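PDB 1HTJ: Kiaa0380 from Homo sapiens, which probably links heterotrimeric G-protein signalling to Rho GTPases, being a guanine nucleotide exchange factor that carries an RGS-like domain. Local coordinates for residues L48-I51 / F52-D56; K91-P94 / L95-K98; H137-R140 / T141-L145; T198-H202 / A203-L207. The protein carries 3 engineered substitutions. All coordinates share one frame; numbering follows the deposited sequence.

All four contacts are local, joining neighbouring pieces of continuous chain, and they follow in series without nesting or crossing. Contact 1 spans the last turn of helix 41-54 and the residues leaving it. Contact 2 lies in the loop that joins helix 76-89 to helix 101-112, with its centre about 17 Å from the centre of contact 1. Contact 3 ends helix 118-144 and packs on contact 1, where Tyr50 CB lies 3.5 Å from Tyr139 CD1. Contact 4 ends helix 186-202; through Leu48 CD1 and Met200 CE, 3.8 Å apart, it too meets contact 1. Helix 41-54 therefore connects two other helix ends, while contacts 2 and 4 lie on opposite sides of the chain's centre.

Contact 1. Residues L48-I51 / F52-D56; sequences LRYI and FSQAD
Two donors of Ser53 converge on the carbonyl oxygen of Arg49. Ser53 OG lies 2.7 Å from Arg49 O and Ser53 N 3.0 Å from Arg49 O, the two arriving from opposite faces of the carbonyl plane. The hydroxyl reaches back because OG stands anti to its own carbonyl carbon, beside the backbone N (chi1 -58°). One residue earlier, Phe52 N donates to Leu48 O at 2.7 Å, almost straight, with 174° at the hydrogen. The same two residues also meet through their side chains: these run side by side, pointing the same way, with Leu48 CD2 4.0 Å from Phe52 CE2. Leu181 of helix 163-182 and Leu196 of helix 186-202 pack against Phe52. The Gln54 chain crosses Tyr50 at about a right angle, its CG 3.6 Å from Tyr50 CE1. Ala55 N bonds to Ile51 O at 2.9 Å as the chain leaves helix 41-54, and Asp56 OD1 bonds to Ser58 OG. At this helix end the partly exposed Ser53 thus has its hydroxyl satisfied by Arg49 O within the helix, whereas Leu48 and Phe52 are buried as hydrocarbon in the interior of the domain.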
loop_
_atom_site.group_PDB
_atom_site.type_symbol
_atom_site.label_atom_id
_atom_site.label_comp_id
_atom_site.label_asym_id
_atom_site.label_seq_id
_atom_site.Cartn_x
_atom_site.Cartn_y
_atom_site.Cartn_z
ATOM N N LEU A 48 7.877 0.414 0.602
ATOM C CA LEU A 48 7.231 -0.606 -0.214
ATOM C C LEU A 48 8.253 -1.545 -0.856
ATOM O O LEU A 48 8.014 -2.738 -1.001
ATOM C CB LEU A 48 6.351 0.064 -1.282
ATOM C CG LEU A 48 4.983 0.564 -0.794
ATOM C CD1 LEU A 48 4.329 1.441 -1.844
ATOM C CD2 LEU A 48 4.098 -0.631 -0.514
ATOM N N ARG A 49 9.401 -1.005 -1.232
ATOM C CA ARG A 49 10.442 -1.829 -1.835
ATOM C C ARG A 49 10.872 -2.897 -0.831
ATOM O O ARG A 49 11.096 -4.044 -1.191
ATOM C CB ARG A 49 11.634 -0.950 -2.252
ATOM C CG ARG A 49 11.310 -0.105 -3.471
ATOM C CD ARG A 49 12.414 0.859 -3.836
ATOM N NE ARG A 49 13.631 0.187 -4.259
ATOM C CZ ARG A 49 14.656 0.810 -4.840
ATOM N NH1 ARG A 49 14.603 2.110 -5.056
ATOM N NH2 ARG A 49 15.733 0.136 -5.219
ATOM N N TYR A 50 10.968 -2.509 0.436
ATOM C CA TYR A 50 11.334 -3.449 1.474
ATOM C C TYR A 50 10.223 -4.496 1.557
ATOM O O TYR A 50 10.484 -5.701 1.511
ATOM C CB TYR A 50 11.492 -2.741 2.833
ATOM C CG TYR A 50 11.446 -3.712 4.002
ATOM C CD1 TYR A 50 12.467 -4.645 4.209
ATOM C CD2 TYR A 50 10.324 -3.770 4.836
ATOM C CE1 TYR A 50 12.358 -5.625 5.218
ATOM C CE2 TYR A 50 10.206 -4.735 5.834
ATOM C CZ TYR A 50 11.217 -5.666 6.022
ATOM O OH TYR A 50 11.052 -6.661 6.974
ATOM N N ILE A 51 8.985 -4.032 1.664
ATOM C CA ILE A 51 7.845 -4.937 1.757
ATOM C C ILE A 51 7.834 -5.931 0.592
ATOM O O ILE A 51 7.837 -7.145 0.793
ATOM C CB ILE A 51 6.507 -4.167 1.723
ATOM C CG1 ILE A 51 6.412 -3.187 2.901
ATOM C CG2 ILE A 51 5.343 -5.163 1.710
ATOM C CD1 ILE A 51 6.333 -3.824 4.263
ATOM N N PHE A 52 7.814 -5.405 -0.629
ATOM C CA PHE A 52 7.770 -6.251 -1.817
ATOM C C PHE A 52 8.902 -7.274 -1.870
ATOM O O PHE A 52 8.702 -8.391 -2.341
ATOM C CB PHE A 52 7.788 -5.397 -3.086
ATOM C CG PHE A 52 6.450 -4.781 -3.430
ATOM C CD1 PHE A 52 6.145 -4.445 -4.756
ATOM C CD2 PHE A 52 5.503 -4.523 -2.441
ATOM C CE1 PHE A 52 4.924 -3.863 -5.086
ATOM C CE2 PHE A 52 4.266 -3.934 -2.766
ATOM C CZ PHE A 52 3.982 -3.607 -4.085
ATOM N N SER A 53 10.078 -6.885 -1.371
ATOM C CA SER A 53 11.245 -7.762 -1.365
ATOM C C SER A 53 11.289 -8.806 -0.263
ATOM O O SER A 53 11.738 -9.922 -0.506
ATOM C CB SER A 53 12.538 -6.951 -1.229
ATOM O OG SER A 53 12.680 -5.995 -2.266
ATOM N N GLN A 54 10.830 -8.459 0.939
ATOM C CA GLN A 54 10.963 -9.380 2.078
ATOM C C GLN A 54 9.743 -9.791 2.869
ATOM O O GLN A 54 9.798 -10.779 3.587
ATOM C CB GLN A 54 11.935 -8.794 3.116
ATOM C CG GLN A 54 13.011 -7.914 2.568
ATOM C CD GLN A 54 14.245 -8.694 2.205
ATOM O OE1 GLN A 54 14.159 -9.843 1.761
ATOM N NE2 GLN A 54 15.411 -8.074 2.380
ATOM N N ALA A 55 8.657 -9.047 2.778
ATOM C CA ALA A 55 7.498 -9.368 3.592
ATOM C C ALA A 55 6.217 -9.646 2.831
ATOM O O ALA A 55 6.199 -9.731 1.596
ATOM C CB ALA A 55 7.273 -8.231 4.593
ATOM N N ASP A 56 5.142 -9.809 3.599
ATOM C CA ASP A 56 3.820 -10.029 3.043
ATOM C C ASP A 56 3.250 -8.643 2.701
ATOM O O ASP A 56 2.977 -7.837 3.589
ATOM C CB ASP A 56 2.921 -10.733 4.059
ATOM C CG ASP A 56 1.527 -10.974 3.518
ATOM O OD1 ASP A 56 1.267 -10.586 2.355
ATOM O OD2 ASP A 56 0.695 -11.548 4.243
#

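Contact 2. Residues K91-P94 / L95-K98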
loop_
_atom_site.group_PDB
_atom_site.type_symbol
_atom_site.label_atom_id
_atom_site.label_comp_id
_atom_site.label_asym_id
_atom_site.label_seq_id
_atom_site.Cartn_x
_atom_site.Cartn_y
_atom_site.Cartn_z
ATOM N N LYS A 91 -12.455 -15.540 0.050
ATOM C CA LYS A 91 -11.916 -16.847 0.418
ATOM C C LYS A 91 -10.519 -17.191 -0.092
ATOM O O LYS A 91 -9.652 -17.602 0.680
ATOM C CB LYS A 91 -12.879 -17.962 -0.041
ATOM C CG LYS A 91 -13.720 -18.551 1.086
ATOM C CD LYS A 91 -12.826 -19.169 2.173
ATOM C CE LYS A 91 -13.608 -19.466 3.457
ATOM N NZ LYS A 91 -14.857 -20.247 3.216
ATOM N N ASN A 92 -10.314 -17.042 -1.394
ATOM C CA ASN A 92 -9.039 -17.390 -1.997
ATOM C C ASN A 92 -8.315 -16.204 -2.599
ATOM O O ASN A 92 -7.683 -16.327 -3.641
ATOM C CB ASN A 92 -9.271 -18.449 -3.071
ATOM C CG ASN A 92 -9.946 -19.689 -2.522
ATOM O OD1 ASN A 92 -9.474 -20.280 -1.548
ATOM N ND2 ASN A 92 -11.055 -20.097 -3.146
ATOM N N ALA A 93 -8.407 -15.060 -1.935
ATOM C CA ALA A 93 -7.766 -13.854 -2.410
ATOM C C ALA A 93 -6.252 -14.063 -2.429
ATOM O O ALA A 93 -5.687 -14.650 -1.510
ATOM C CB ALA A 93 -8.127 -12.695 -1.509
ATOM N N PRO A 94 -5.578 -13.599 -3.492
ATOM C CA PRO A 94 -4.117 -13.756 -3.588
ATOM C C PRO A 94 -3.327 -12.974 -2.528
ATOM O O PRO A 94 -2.289 -13.434 -2.060
ATOM C CB PRO A 94 -3.810 -13.295 -5.013
ATOM C CG PRO A 94 -4.912 -12.311 -5.297
ATOM C CD PRO A 94 -6.131 -12.984 -4.713
ATOM N N LEU A 95 -3.814 -11.791 -2.165
ATOM C CA LEU A 95 -3.158 -10.961 -1.150
ATOM C C LEU A 95 -4.096 -10.872 0.048
ATOM O O LEU A 95 -4.430 -9.787 0.547
ATOM C CB LEU A 95 -2.881 -9.566 -1.704
ATOM C CG LEU A 95 -2.046 -9.516 -2.982
ATOM C CD1 LEU A 95 -1.792 -8.047 -3.348
ATOM C CD2 LEU A 95 -0.728 -10.279 -2.780
ATOM N N ARG A 96 -4.506 -12.049 0.497
ATOM C CA ARG A 96 -5.431 -12.205 1.596
ATOM C C ARG A 96 -5.074 -11.515 2.894
ATOM O O ARG A 96 -3.961 -11.618 3.399
ATOM C CB ARG A 96 -5.643 -13.685 1.882
ATOM C CG ARG A 96 -6.729 -13.968 2.911
ATOM C CD ARG A 96 -8.103 -13.723 2.315
ATOM N NE ARG A 96 -9.174 -13.928 3.285
ATOM C CZ ARG A 96 -9.338 -15.040 3.995
ATOM N NH1 ARG A 96 -8.498 -16.065 3.849
ATOM N NH2 ARG A 96 -10.349 -15.126 4.859
ATOM N N VAL A 97 -6.050 -10.800 3.422
ATOM C CA VAL A 97 -5.914 -10.130 4.694
ATOM C C VAL A 97 -7.028 -10.761 5.521
ATOM O O VAL A 97 -8.199 -10.713 5.150
ATOM C CB VAL A 97 -6.145 -8.615 4.577
ATOM C CG1 VAL A 97 -6.238 -8.005 5.959
ATOM C CG2 VAL A 97 -5.008 -7.975 3.800
ATOM N N LYS A 98 -6.663 -11.387 6.626
ATOM C CA LYS A 98 -7.672 -12.018 7.444
ATOM C C LYS A 98 -8.318 -10.996 8.386
ATOM O O LYS A 98 -7.628 -10.180 9.002
ATOM C CB LYS A 98 -7.055 -13.175 8.235
ATOM C CG LYS A 98 -8.104 -14.037 8.909
ATOM C CD LYS A 98 -7.544 -14.831 10.080
ATOM C CE LYS A 98 -8.669 -15.175 11.059
ATOM N NZ LYS A 98 -9.318 -13.943 11.639
#
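Polar contact between Ala93 and Arg96 amounts to one weak hydrogen bond: Arg96 N lies 3.5 Å from Ala93 O, with only 125° at the hydrogen. The CA atoms of these two residues are 4.9 Å apart, so the chain folds back sharply even though the bond across the bend is poor. The backbone angles of Pro94 (-66°/-35°) suit the second position of a beta turn, but Leu95 in the third departs clearly from ideal type I values, chiefly in psi, and the turn is distorted.

A second polar approach involves the guanidinium of Arg96. Lys91 O sits over one of its faces, 3.7 Å from Arg96 NH1, so the carbonyl meets the flat of the group. Arg96 arrives there because CG is anti to the backbone N and the chain then bends at chi2, which carries it back along the preceding residues.

Apolar packing is lighter. Ala93 CB touches the stem of that arginine, 4.0 Å from Arg96 CD. Leu95 serves the interior, packing on Leu61 of helix 58-69 and Met192 of helix 186-202. Backbone hydrogen bonds join Leu95 with Ile87 and Val97 with Phe88, tying the loop to helix 76-89.

Residues 93-96 thus form a distorted beta turn with proline in its second position, set in the connection between helices 76-89 and 101-112 of this all-helical RGS-like domain.

Contact 3. Residues H137-R140 / T141-L145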
loop_
_atom_site.group_PDB
_atom_site.type_symbol
_atom_site.label_atom_id
_atom_site.label_comp_id
_atom_site.label_asym_id
_atom_site.label_seq_id
_atom_site.Cartn_x
_atom_site.Cartn_y
_atom_site.Cartn_z
ATOM N N HIS A 137 8.327 -1.525 12.049
ATOM C CA HIS A 137 9.424 -1.743 12.985
ATOM C C HIS A 137 10.572 -2.458 12.253
ATOM O O HIS A 137 11.746 -2.084 12.360
ATOM C CB HIS A 137 8.940 -2.607 14.168
ATOM C CG HIS A 137 10.042 -3.350 14.866
ATOM N ND1 HIS A 137 10.983 -2.721 15.660
ATOM C CD2 HIS A 137 10.406 -4.656 14.814
ATOM C CE1 HIS A 137 11.882 -3.606 16.058
ATOM N NE2 HIS A 137 11.555 -4.787 15.559
ATOM N N ASP A 138 10.215 -3.496 11.509
ATOM C CA ASP A 138 11.198 -4.264 10.775
ATOM C C ASP A 138 12.010 -3.405 9.832
ATOM O O ASP A 138 13.227 -3.547 9.756
ATOM C CB ASP A 138 10.519 -5.379 10.003
ATOM C CG ASP A 138 9.955 -6.418 10.906
ATOM O OD1 ASP A 138 10.624 -6.733 11.921
ATOM O OD2 ASP A 138 8.856 -6.927 10.606
ATOM N N TYR A 139 11.340 -2.512 9.113
ATOM C CA TYR A 139 12.063 -1.662 8.194
ATOM C C TYR A 139 12.989 -0.699 8.930
ATOM O O TYR A 139 14.094 -0.432 8.461
ATOM C CB TYR A 139 11.134 -0.868 7.273
ATOM C CG TYR A 139 11.953 -0.112 6.252
ATOM C CD1 TYR A 139 12.839 -0.798 5.417
ATOM C CD2 TYR A 139 11.953 1.288 6.208
ATOM C CE1 TYR A 139 13.717 -0.123 4.580
ATOM C CE2 TYR A 139 12.838 1.984 5.365
ATOM C CZ TYR A 139 13.721 1.261 4.563
ATOM O OH TYR A 139 14.659 1.909 3.794
ATOM N N ARG A 140 12.548 -0.179 10.074
ATOM C CA ARG A 140 13.397 0.740 10.834
ATOM C C ARG A 140 14.647 0.000 11.291
ATOM O O ARG A 140 15.717 0.580 11.397
ATOM C CB ARG A 140 12.642 1.324 12.034
ATOM C CG ARG A 140 11.732 2.516 11.649
ATOM C CD ARG A 140 10.282 2.340 12.124
ATOM N NE ARG A 140 10.105 2.658 13.540
ATOM C CZ ARG A 140 10.349 3.862 14.054
ATOM N NH1 ARG A 140 10.774 4.841 13.255
ATOM N NH2 ARG A 140 10.177 4.094 15.357
ATOM N N THR A 141 14.510 -1.291 11.553
ATOM C CA THR A 141 15.648 -2.091 11.957
ATOM C C THR A 141 16.639 -2.118 10.790
ATOM O O THR A 141 17.837 -1.970 10.998
ATOM C CB THR A 141 15.210 -3.527 12.321
ATOM O OG1 THR A 141 14.395 -3.486 13.499
ATOM C CG2 THR A 141 16.423 -4.421 12.555
ATOM N N LYS A 142 16.133 -2.300 9.568
ATOM C CA LYS A 142 16.984 -2.315 8.365
ATOM C C LYS A 142 17.747 -0.990 8.259
ATOM O O LYS A 142 18.919 -0.968 7.872
ATOM C CB LYS A 142 16.145 -2.502 7.091
ATOM C CG LYS A 142 15.429 -3.839 6.994
ATOM C CD LYS A 142 16.386 -4.919 6.575
ATOM C CE LYS A 142 15.779 -6.304 6.687
ATOM N NZ LYS A 142 16.739 -7.322 6.118
ATOM N N ARG A 143 17.074 0.111 8.597
ATOM C CA ARG A 143 17.707 1.429 8.553
ATOM C C ARG A 143 18.841 1.485 9.605
ATOM O O ARG A 143 19.979 1.872 9.305
ATOM C CB ARG A 143 16.672 2.533 8.815
ATOM C CG ARG A 143 15.465 2.477 7.877
ATOM C CD ARG A 143 14.549 3.703 7.975
ATOM N NE ARG A 143 15.104 4.869 7.290
ATOM C CZ ARG A 143 15.321 6.050 7.868
ATOM N NH1 ARG A 143 15.023 6.237 9.146
ATOM N NH2 ARG A 143 15.877 7.037 7.183
ATOM N N THR A 144 18.522 1.095 10.834
ATOM C CA THR A 144 19.502 1.072 11.907
ATOM C C THR A 144 20.730 0.258 11.489
ATOM O O THR A 144 21.854 0.525 11.935
ATOM C CB THR A 144 18.901 0.443 13.169
ATOM O OG1 THR A 144 17.830 1.274 13.652
ATOM C CG2 THR A 144 19.956 0.298 14.248
ATOM N N LEU A 145 20.516 -0.738 10.630
ATOM C CA LEU A 145 21.610 -1.590 10.173
ATOM C C LEU A 145 22.307 -1.055 8.934
ATOM O O LEU A 145 23.171 -1.732 8.364
ATOM C CB LEU A 145 21.093 -2.996 9.888
ATOM C CG LEU A 145 20.513 -3.779 11.070
ATOM C CD1 LEU A 145 19.921 -5.071 10.585
ATOM C CD2 LEU A 145 21.605 -4.050 12.112
#
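The last turns of helix 118-144 bring Tyr139 and Arg143 together, one helical turn apart, in a CH-pi contact. Arg143 CG lies over the face of the Tyr139 ring, 4.1 Å from its centroid and 27° off the ring normal, while Arg143 CD comes 3.6 Å from Tyr139 CE2. With CG anti to the backbone N (chi1 -174°), the tyrosine ring swings along the helix to receive that chain. The guanidinium plane is inclined to the ring. Glu153 joins the two polar ends, since its OE2 takes a hydrogen bond from Tyr139 OH and a salt bridge from Arg143 NE; Asp28 pairs with Arg143 NH1. The RGS-like fold thus has this helix end joined to the N-terminal helix 27-32 by charge, and to helix 41-54 by the packing of Tyr139 on Val46. Lys142 crosses Tyr139 at about a right angle, its CB 4.1 Å from Tyr139 CD1. On another flank, His137 O accepts twice: from Thr141 N at 3.0 Å and from Thr141 OG1 at 3.2 Å, the hydroxyl standing 40° out of the carbonyl plane. Thr141 OG1 also rests over one face of the His137 ring, offset toward its rim, 3.6 Å from His137 CE1.

Contact 4. Residues T198-H202 / A203-L207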
loop_
_atom_site.group_PDB
_atom_site.type_symbol
_atom_site.label_atom_id
_atom_site.label_comp_id
_atom_site.label_asym_id
_atom_site.label_seq_id
_atom_site.Cartn_x
_atom_site.Cartn_y
_atom_site.Cartn_z
ATOM N N THR A 198 -2.982 1.641 -8.003
ATOM C CA THR A 198 -4.211 2.279 -7.565
ATOM C C THR A 198 -3.889 3.424 -6.613
ATOM O O THR A 198 -4.463 4.508 -6.703
ATOM C CB THR A 198 -5.106 1.280 -6.841
ATOM O OG1 THR A 198 -5.607 0.337 -7.787
ATOM C CG2 THR A 198 -6.252 1.982 -6.147
ATOM N N TYR A 199 -2.964 3.173 -5.693
ATOM C CA TYR A 199 -2.583 4.184 -4.727
ATOM C C TYR A 199 -1.718 5.263 -5.336
ATOM O O TYR A 199 -1.996 6.451 -5.187
ATOM C CB TYR A 199 -1.799 3.586 -3.564
ATOM C CG TYR A 199 -1.659 4.596 -2.452
ATOM C CD1 TYR A 199 -2.745 4.884 -1.620
ATOM C CD2 TYR A 199 -0.476 5.316 -2.274
ATOM C CE1 TYR A 199 -2.661 5.860 -0.639
ATOM C CE2 TYR A 199 -0.377 6.302 -1.294
ATOM C CZ TYR A 199 -1.473 6.566 -0.477
ATOM O OH TYR A 199 -1.393 7.510 0.526
HETATM N N MSE A 200 -0.648 4.837 -5.996
HETATM C CA MSE A 200 0.281 5.775 -6.600
HETATM C C MSE A 200 -0.420 6.697 -7.575
HETATM O O MSE A 200 -0.240 7.916 -7.540
HETATM C CB MSE A 200 1.420 5.026 -7.296
HETATM C CG MSE A 200 2.455 4.462 -6.329
HETATM SE SE MSE A 200 3.173 5.820 -5.122
HETATM C CE MSE A 200 4.002 4.704 -3.773
ATOM N N SER A 201 -1.217 6.107 -8.452
ATOM C CA SER A 201 -1.952 6.874 -9.437
ATOM C C SER A 201 -2.786 7.910 -8.694
ATOM O O SER A 201 -2.753 9.093 -9.015
ATOM C CB SER A 201 -2.847 5.945 -10.244
ATOM O OG SER A 201 -3.700 6.685 -11.078
ATOM N N HIS A 202 -3.519 7.461 -7.681
ATOM C CA HIS A 202 -4.339 8.361 -6.890
ATOM C C HIS A 202 -3.491 9.447 -6.223
ATOM O O HIS A 202 -3.959 10.569 -6.018
ATOM C CB HIS A 202 -5.107 7.551 -5.851
ATOM C CG HIS A 202 -5.657 8.363 -4.725
ATOM N ND1 HIS A 202 -4.956 8.585 -3.559
ATOM C CD2 HIS A 202 -6.852 8.982 -4.569
ATOM C CE1 HIS A 202 -5.696 9.300 -2.730
ATOM N NE2 HIS A 202 -6.852 9.554 -3.319
ATOM N N ALA A 203 -2.242 9.112 -5.901
ATOM C CA ALA A 203 -1.325 10.047 -5.263
ATOM C C ALA A 203 -0.630 10.954 -6.278
ATOM O O ALA A 203 0.313 11.656 -5.938
ATOM C CB ALA A 203 -0.289 9.286 -4.462
ATOM N N GLY A 204 -1.089 10.929 -7.524
ATOM C CA GLY A 204 -0.492 11.766 -8.550
ATOM C C GLY A 204 0.891 11.328 -8.984
ATOM O O GLY A 204 1.718 12.155 -9.371
ATOM N N ILE A 205 1.138 10.024 -8.922
ATOM C CA ILE A 205 2.420 9.445 -9.306
ATOM C C ILE A 205 2.192 8.322 -10.307
ATOM O O ILE A 205 1.502 7.349 -10.011
ATOM C CB ILE A 205 3.151 8.828 -8.100
ATOM C CG1 ILE A 205 3.364 9.876 -7.009
ATOM C CG2 ILE A 205 4.480 8.237 -8.560
ATOM C CD1 ILE A 205 4.401 10.913 -7.357
ATOM N N ARG A 206 2.775 8.455 -11.490
ATOM C CA ARG A 206 2.641 7.437 -12.523
ATOM C C ARG A 206 3.950 7.351 -13.300
ATOM O O ARG A 206 4.668 8.336 -13.445
ATOM C CB ARG A 206 1.439 7.763 -13.420
ATOM C CG ARG A 206 0.106 7.544 -12.695
ATOM C CD ARG A 206 -1.098 8.253 -13.331
ATOM N NE ARG A 206 -1.345 7.850 -14.716
ATOM C CZ ARG A 206 -2.469 8.106 -15.386
ATOM N NH1 ARG A 206 -3.467 8.761 -14.803
ATOM N NH2 ARG A 206 -2.591 7.723 -16.652
ATOM N N LEU A 207 4.270 6.154 -13.773
ATOM C CA LEU A 207 5.516 5.913 -14.497
ATOM C C LEU A 207 5.593 6.522 -15.903
ATOM O O LEU A 207 5.188 5.846 -16.874
ATOM C CB LEU A 207 5.786 4.404 -14.547
ATOM C CG LEU A 207 7.128 3.951 -13.957
ATOM C CD1 LEU A 207 7.427 4.704 -12.672
ATOM C CD2 LEU A 207 7.092 2.457 -13.710
#
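Selenomethionine Met200 and Ile205 meet across a Schellman motif, the C-terminal cap that ends helix 186-202. Its two defining backbone bonds are present: Ile205 N to Met200 O at 2.9 Å and Gly204 N to Ser201 O at 2.9 Å. Both donors stand above the acceptor's carbonyl plane, the glycine N-H by 59°. Gly204 is the C-prime residue, and its positive phi (71°) reverses the path of the chain so that Ile205 comes back beside the helix.

That reversal sets the side chains against one another. Met200 SE approaches Ile205 CB at 4.2 Å, the apolar pairing across the two ends of the longer bond that commonly accompanies this motif. Both residues then send their ends away from each other, Met200 toward Leu44 of helix 41-54 and Ile205 toward Ala170 of helix 163-182. The pair thus packs the helix end against helices 41-54 and 163-182.

Further round the helix, Tyr199 lies obliquely to Ala203, with CE2 4.4 Å from Ala203 CB; its hydroxyl bonds to Lys38 O. Ala203 N donates to Tyr199 O at 2.8 Å, in the carbonyl plane. The His202 ring presents an in-plane edge toward that same Tyr199 O, and its buried ND1 has no partner in the model.

On the outer side, Arg206 runs past Ser201, whose OG is anti to its own backbone N (chi1 172°). Arg206 CG lies 3.9 Å from Ser201 CA, and Arg206 CD passes 3.8 Å from Ser201 OG.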